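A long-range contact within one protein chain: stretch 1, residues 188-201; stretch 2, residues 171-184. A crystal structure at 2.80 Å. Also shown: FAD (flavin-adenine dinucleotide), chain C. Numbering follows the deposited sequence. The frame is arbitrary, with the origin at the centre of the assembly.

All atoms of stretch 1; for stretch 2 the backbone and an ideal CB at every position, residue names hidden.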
# COMPACT_ATOMS: atom_id res chain seq x y z
N ILE A 188 17.09 6.42 -8.52
CA ILE A 188 17.80 6.66 -7.28
C ILE A 188 18.73 7.86 -7.48
O ILE A 188 18.61 8.87 -6.79
CB ILE A 188 18.56 5.41 -6.76
CG1 ILE A 188 17.57 4.39 -6.17
CG2 ILE A 188 19.56 5.77 -5.68
CD1 ILE A 188 18.07 2.97 -6.18
N PHE A 189 19.62 7.78 -8.46
CA PHE A 189 20.57 8.85 -8.70
C PHE A 189 19.89 10.18 -8.99
O PHE A 189 20.31 11.20 -8.44
CB PHE A 189 21.58 8.48 -9.79
CG PHE A 189 22.60 7.48 -9.33
CD1 PHE A 189 23.31 7.68 -8.14
CD2 PHE A 189 22.85 6.33 -10.07
CE1 PHE A 189 24.24 6.76 -7.70
CE2 PHE A 189 23.79 5.41 -9.63
CZ PHE A 189 24.48 5.62 -8.45
N HIS A 190 18.85 10.17 -9.81
CA HIS A 190 18.15 11.41 -10.13
C HIS A 190 17.62 12.06 -8.90
O HIS A 190 17.87 13.24 -8.67
CB HIS A 190 17.01 11.22 -11.13
CG HIS A 190 16.28 12.51 -11.44
ND1 HIS A 190 16.69 13.36 -12.41
CD2 HIS A 190 15.16 13.09 -10.84
CE1 HIS A 190 15.87 14.42 -12.44
NE2 HIS A 190 14.93 14.26 -11.49
N GLY A 191 16.90 11.29 -8.09
CA GLY A 191 16.37 11.73 -6.81
C GLY A 191 17.43 12.40 -5.96
O GLY A 191 17.15 13.38 -5.26
N LEU A 192 18.65 11.89 -6.06
CA LEU A 192 19.77 12.43 -5.29
C LEU A 192 20.51 13.62 -5.94
O LEU A 192 21.49 14.13 -5.40
CB LEU A 192 20.72 11.29 -4.89
CG LEU A 192 20.11 10.14 -4.08
CD1 LEU A 192 21.13 9.03 -3.89
CD2 LEU A 192 19.57 10.57 -2.73
N GLY A 193 20.02 14.08 -7.10
CA GLY A 193 20.54 15.28 -7.75
C GLY A 193 21.63 15.04 -8.78
O GLY A 193 22.24 15.99 -9.27
N VAL A 194 21.89 13.77 -9.09
CA VAL A 194 22.80 13.42 -10.16
C VAL A 194 22.10 13.73 -11.46
O VAL A 194 20.96 13.33 -11.65
CB VAL A 194 23.16 11.92 -10.14
CG1 VAL A 194 24.10 11.57 -11.28
CG2 VAL A 194 23.77 11.52 -8.82
N LYS A 195 22.77 14.47 -12.35
CA LYS A 195 22.29 14.64 -13.72
C LYS A 195 22.26 13.26 -14.37
O LYS A 195 23.31 12.69 -14.66
CB LYS A 195 23.21 15.61 -14.47
CG LYS A 195 23.01 15.65 -15.98
CD LYS A 195 21.95 16.66 -16.40
CE LYS A 195 21.87 16.79 -17.92
NZ LYS A 195 21.03 15.71 -18.52
N THR A 196 21.06 12.72 -14.58
CA THR A 196 20.90 11.31 -14.99
C THR A 196 20.51 11.12 -16.46
O THR A 196 19.56 11.74 -16.92
CB THR A 196 19.88 10.59 -14.09
OG1 THR A 196 20.39 10.48 -12.76
CG2 THR A 196 19.58 9.18 -14.60
N THR A 197 21.22 10.25 -17.17
CA THR A 197 20.82 9.87 -18.54
C THR A 197 20.73 8.35 -18.67
O THR A 197 21.61 7.62 -18.22
CB THR A 197 21.80 10.40 -19.60
OG1 THR A 197 22.17 11.75 -19.29
CG2 THR A 197 21.18 10.36 -20.98
N LEU A 198 19.66 7.87 -19.30
CA LEU A 198 19.44 6.44 -19.51
C LEU A 198 19.41 6.09 -20.99
O LEU A 198 18.71 6.76 -21.77
CB LEU A 198 18.14 6.00 -18.81
CG LEU A 198 17.61 4.57 -18.94
CD1 LEU A 198 18.38 3.57 -18.08
CD2 LEU A 198 16.16 4.59 -18.50
N ILE A 199 20.17 5.07 -21.39
CA ILE A 199 20.21 4.65 -22.79
C ILE A 199 19.96 3.14 -22.96
O ILE A 199 20.41 2.32 -22.16
CB ILE A 199 21.49 5.11 -23.50
CG1 ILE A 199 21.40 4.89 -25.02
CG2 ILE A 199 22.72 4.47 -22.88
CD1 ILE A 199 22.64 5.29 -25.80
N TYR A 200 19.23 2.80 -24.02
CA TYR A 200 18.73 1.45 -24.20
C TYR A 200 18.61 1.13 -25.67
O TYR A 200 18.19 1.95 -26.46
CB TYR A 200 17.35 1.34 -23.56
CG TYR A 200 16.76 -0.07 -23.54
CD1 TYR A 200 17.57 -1.22 -23.35
CD2 TYR A 200 15.38 -0.25 -23.67
CE1 TYR A 200 17.02 -2.50 -23.32
CE2 TYR A 200 14.82 -1.53 -23.64
CZ TYR A 200 15.63 -2.65 -23.46
OH TYR A 200 15.03 -3.89 -23.41
N ARG A 201 18.97 -0.10 -26.02
CA ARG A 201 19.05 -0.52 -27.40
C ARG A 201 17.68 -0.89 -27.98
O ARG A 201 17.49 -0.91 -29.19
CB ARG A 201 20.06 -1.67 -27.56
CG ARG A 201 20.06 -2.73 -26.46
CD ARG A 201 20.36 -4.13 -27.00
NE ARG A 201 21.00 -4.07 -28.32
CZ ARG A 201 20.35 -4.08 -29.49
NH1 ARG A 201 21.03 -4.00 -30.63
NH2 ARG A 201 19.01 -4.16 -29.52
N UNK A 171 28.39 13.75 -10.28
CA UNK A 171 27.58 14.91 -10.57
C UNK A 171 26.76 14.60 -11.83
O UNK A 171 25.68 15.16 -12.03
CB UNK A 171 28.44 16.16 -10.75
N UNK A 172 27.27 13.68 -12.66
CA UNK A 172 26.51 13.14 -13.78
C UNK A 172 26.74 11.63 -13.93
O UNK A 172 27.84 11.14 -13.67
CB UNK A 172 26.89 13.86 -15.07
N UNK A 173 25.67 10.91 -14.31
CA UNK A 173 25.74 9.48 -14.65
C UNK A 173 25.02 9.15 -15.97
O UNK A 173 24.01 9.77 -16.31
CB UNK A 173 25.13 8.65 -13.52
N UNK A 174 25.56 8.18 -16.70
CA UNK A 174 24.89 7.64 -17.86
C UNK A 174 24.71 6.15 -17.69
O UNK A 174 25.70 5.43 -17.56
CB UNK A 174 25.67 7.95 -19.14
N UNK A 175 23.46 5.71 -17.71
CA UNK A 175 23.12 4.30 -17.52
C UNK A 175 22.56 3.62 -18.76
O UNK A 175 21.43 3.87 -19.16
CB UNK A 175 22.11 4.17 -16.38
N UNK A 176 23.35 2.72 -19.33
CA UNK A 176 22.89 1.80 -20.36
C UNK A 176 22.10 0.64 -19.74
O UNK A 176 22.51 0.07 -18.72
CB UNK A 176 24.08 1.27 -21.16
N UNK A 177 20.98 0.29 -20.36
CA UNK A 177 20.16 -0.82 -19.87
C UNK A 177 18.70 -0.39 -19.88
O UNK A 177 18.40 0.79 -19.70
CB UNK A 177 20.59 -1.25 -18.47
N UNK A 178 17.79 -1.34 -20.09
CA UNK A 178 16.36 -1.03 -20.08
C UNK A 178 15.52 -1.74 -19.05
O UNK A 178 14.33 -1.46 -18.92
CB UNK A 178 15.78 -1.34 -21.46
N UNK A 179 16.11 -2.67 -18.30
CA UNK A 179 15.37 -3.45 -17.33
C UNK A 179 15.18 -2.75 -16.00
O UNK A 179 15.53 -1.57 -15.83
CB UNK A 179 16.08 -4.79 -17.10
N UNK A 180 14.64 -3.49 -15.05
CA UNK A 180 14.29 -2.91 -13.77
C UNK A 180 15.48 -2.34 -12.98
O UNK A 180 15.30 -1.37 -12.22
CB UNK A 180 13.58 -3.97 -12.92
N UNK A 181 16.68 -2.92 -13.16
CA UNK A 181 17.87 -2.42 -12.46
C UNK A 181 18.25 -1.03 -12.93
O UNK A 181 18.50 -0.14 -12.13
CB UNK A 181 19.05 -3.37 -12.66
N UNK A 182 18.26 -0.88 -14.26
CA UNK A 182 18.57 0.37 -14.90
C UNK A 182 17.61 1.44 -14.42
O UNK A 182 18.04 2.47 -13.91
CB UNK A 182 18.52 0.23 -16.42
N UNK A 183 16.31 1.19 -14.53
CA UNK A 183 15.34 2.23 -14.20
C UNK A 183 15.33 2.60 -12.72
O UNK A 183 15.14 3.77 -12.39
CB UNK A 183 13.94 1.78 -14.62
N UNK A 184 15.57 1.63 -11.84
CA UNK A 184 15.69 1.88 -10.41
C UNK A 184 16.85 2.82 -10.10
O UNK A 184 16.67 3.89 -9.51
CB UNK A 184 15.87 0.56 -9.66
PA FAD C . 22.82 -15.02 -4.50
O1A FAD C . 23.24 -14.41 -5.83
O2A FAD C . 21.93 -14.29 -3.52
O5B FAD C . 24.14 -15.45 -3.70
C5B FAD C . 24.85 -16.67 -3.96
C4B FAD C . 26.17 -16.54 -3.21
O4B FAD C . 27.13 -17.53 -3.60
C3B FAD C . 26.80 -15.19 -3.49
O3B FAD C . 26.96 -14.50 -2.25
C2B FAD C . 28.10 -15.51 -4.19
O2B FAD C . 29.13 -14.58 -3.83
C1B FAD C . 28.41 -16.92 -3.71
N9A FAD C . 29.22 -17.72 -4.66
C8A FAD C . 29.18 -17.60 -6.00
N7A FAD C . 30.00 -18.48 -6.62
C5A FAD C . 30.58 -19.20 -5.65
C6A FAD C . 31.55 -20.30 -5.64
N6A FAD C . 32.03 -20.74 -6.83
N1A FAD C . 31.92 -20.81 -4.44
C2A FAD C . 31.41 -20.32 -3.28
N3A FAD C . 30.52 -19.31 -3.22
C4A FAD C . 30.07 -18.71 -4.36
N1 FAD C . 14.96 -9.66 -6.15
C2 FAD C . 13.75 -9.39 -5.62
O2 FAD C . 12.96 -10.34 -5.38
N3 FAD C . 13.36 -8.13 -5.35
C4 FAD C . 14.14 -7.06 -5.58
O4 FAD C . 13.74 -5.90 -5.30
C4X FAD C . 15.48 -7.28 -6.17
N5 FAD C . 16.33 -6.26 -6.43
C5X FAD C . 17.56 -6.50 -6.96
C6 FAD C . 18.43 -5.45 -7.22
C7 FAD C . 19.69 -5.69 -7.78
C7M FAD C . 20.60 -4.52 -8.05
C8 FAD C . 20.12 -7.09 -8.08
C8M FAD C . 21.47 -7.42 -8.66
C9 FAD C . 19.25 -8.15 -7.82
C9A FAD C . 17.99 -7.90 -7.27
N10 FAD C . 17.12 -8.98 -7.01
C10 FAD C . 15.86 -8.69 -6.45
C1' FAD C . 17.55 -10.36 -7.32
C2' FAD C . 18.00 -11.15 -6.10
O2' FAD C . 19.04 -10.43 -5.43
C3' FAD C . 18.47 -12.55 -6.51
O3' FAD C . 17.46 -13.12 -7.35
C4' FAD C . 18.71 -13.47 -5.32
O4' FAD C . 19.83 -12.99 -4.56
C5' FAD C . 18.99 -14.90 -5.78
O5' FAD C . 19.89 -15.50 -4.85
P FAD C . 20.71 -16.86 -5.15
O1P FAD C . 20.28 -17.93 -4.17
O2P FAD C . 20.71 -17.14 -6.64
O3P FAD C . 22.22 -16.49 -4.75

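Residues 172-176 pair in parallel with strand 195-199, and hydrogen bonds between the backbones set the register whatever the side chains. Position 171 precedes the strand; its CB points away from stretch 1, so a polar or charged residue would be tolerated. It is Glu171, whose O accepts a hydrogen bond from Lys195 N (3.0 Å).

At 172 the ideal CB lies 3.8 Å from Lys195 O, on the face that carries Lys195, and many small or polar residues would suit. Ser172 is found, its hydroxyl bonded elsewhere in the structure.

Position 173 turns to the other face, where its ideal CB is 3.8 Å from Val194 CG1 and 4.7 Å from Phe189 CD2. This apolar corner suits Val, Ile, Leu or Met. Ile173 fills it: CG2 meets Val194 CG1 at 3.8 Å and CD1 reaches Phe189 CE2 at 3.5 Å. Its backbone is tied twice to the one neighbouring strand, Ile173 N to Lys195 O and Thr197 N to Ile173 O, each at 3.0 Å.

Position 174 shares its face with Thr197 and Ile199, which favours an aliphatic residue. In Leu174 (chi1 t, chi2 p) the end of the side chain bends nearer, placing CD1 3.5 Å from Thr197 CB and 4.2 Å from Ile199 CG2.

At 175 the ideal CB is 4.1 Å from Leu198 CD1, so a beta-branched or other aliphatic residue would fit. Ile175 packs CG2 4.0 Å from Leu198 CD1, and its CD1 lies at the edge of the Phe189 ring. At 176, with an ideal CB 3.9 Å from Ile199 CG2, a small apolar residue suffices; Ala176 makes that contact with its methyl.

Position 177 has a positive phi (135°), which would jam a CB against the preceding carbonyl and calls for glycine. Gly177 N donates to Ile199 O (2.8 Å). At 178 an ideal CB would stand 2.4 Å from Tyr200 CE2, a clash that again leaves glycine; CA of Gly178 sits over the Tyr200 ring face, 3.4 Å from its centroid.

Position 179, the helix N-cap, has room for a CB, so stretch 1 does not demand Gly179. Positions 180 and 181 are out of reach of stretch 1 and unconstrained by it; Tyr180 instead approaches the flavin, OH to FAD C9A 3.0 Å, and Ile181 follows.

At 182, CB points toward Leu198 CD1 only 3.7 Å away, favouring something small: Ala182. At 183 CB points away, with its ideal CB 5.3 Å from Leu198 CD2, so stretch 1 sets little limit and an aliphatic residue is one of several that would suit; Val183 is found, its CG1 4.2 Å from Leu198 CD2. At 184 CB points sideways, leaving the choice broad; Glu184 receives Ile188 N on its O (2.7 Å), a helical bond.

Stretch 2, residues 171-184: ESILIAGGGYIAVE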
# COMPACT_ATOMS: atom_id res chain seq x y z
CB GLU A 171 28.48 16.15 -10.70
CG GLU A 171 28.07 17.18 -11.76
CD GLU A 171 29.21 18.12 -12.17
OE1 GLU A 171 30.41 17.70 -12.16
OE2 GLU A 171 28.91 19.28 -12.52
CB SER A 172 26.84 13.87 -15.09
OG SER A 172 28.23 13.93 -15.32
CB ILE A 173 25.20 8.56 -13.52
CG1 ILE A 173 25.76 7.14 -13.67
CG2 ILE A 173 23.68 8.53 -13.49
CD1 ILE A 173 25.77 6.35 -12.39
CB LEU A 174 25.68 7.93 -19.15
CG LEU A 174 25.15 7.24 -20.41
CD1 LEU A 174 23.91 7.93 -20.92
CD2 LEU A 174 26.20 7.16 -21.50
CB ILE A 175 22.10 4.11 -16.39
CG1 ILE A 175 22.64 4.66 -15.08
CG2 ILE A 175 21.76 2.63 -16.25
CD1 ILE A 175 21.55 5.09 -14.12
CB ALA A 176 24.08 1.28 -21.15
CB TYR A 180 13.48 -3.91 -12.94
CG TYR A 180 14.26 -4.90 -12.13
CD1 TYR A 180 14.73 -6.09 -12.71
CD2 TYR A 180 14.49 -4.68 -10.76
CE1 TYR A 180 15.44 -7.02 -11.96
CE2 TYR A 180 15.20 -5.59 -9.99
CZ TYR A 180 15.67 -6.76 -10.59
OH TYR A 180 16.38 -7.67 -9.83
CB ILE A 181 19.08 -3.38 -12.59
CG1 ILE A 181 18.78 -4.69 -11.86
CG2 ILE A 181 20.35 -2.79 -11.99
CD1 ILE A 181 19.78 -5.79 -12.14
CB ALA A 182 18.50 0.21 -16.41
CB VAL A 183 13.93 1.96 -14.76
CG1 VAL A 183 14.00 1.82 -16.27
CG2 VAL A 183 13.32 0.72 -14.15
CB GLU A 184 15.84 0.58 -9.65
CG GLU A 184 14.59 -0.30 -9.63
CD GLU A 184 14.74 -1.55 -8.77
OE1 GLU A 184 15.88 -2.08 -8.59
OE2 GLU A 184 13.68 -2.01 -8.26
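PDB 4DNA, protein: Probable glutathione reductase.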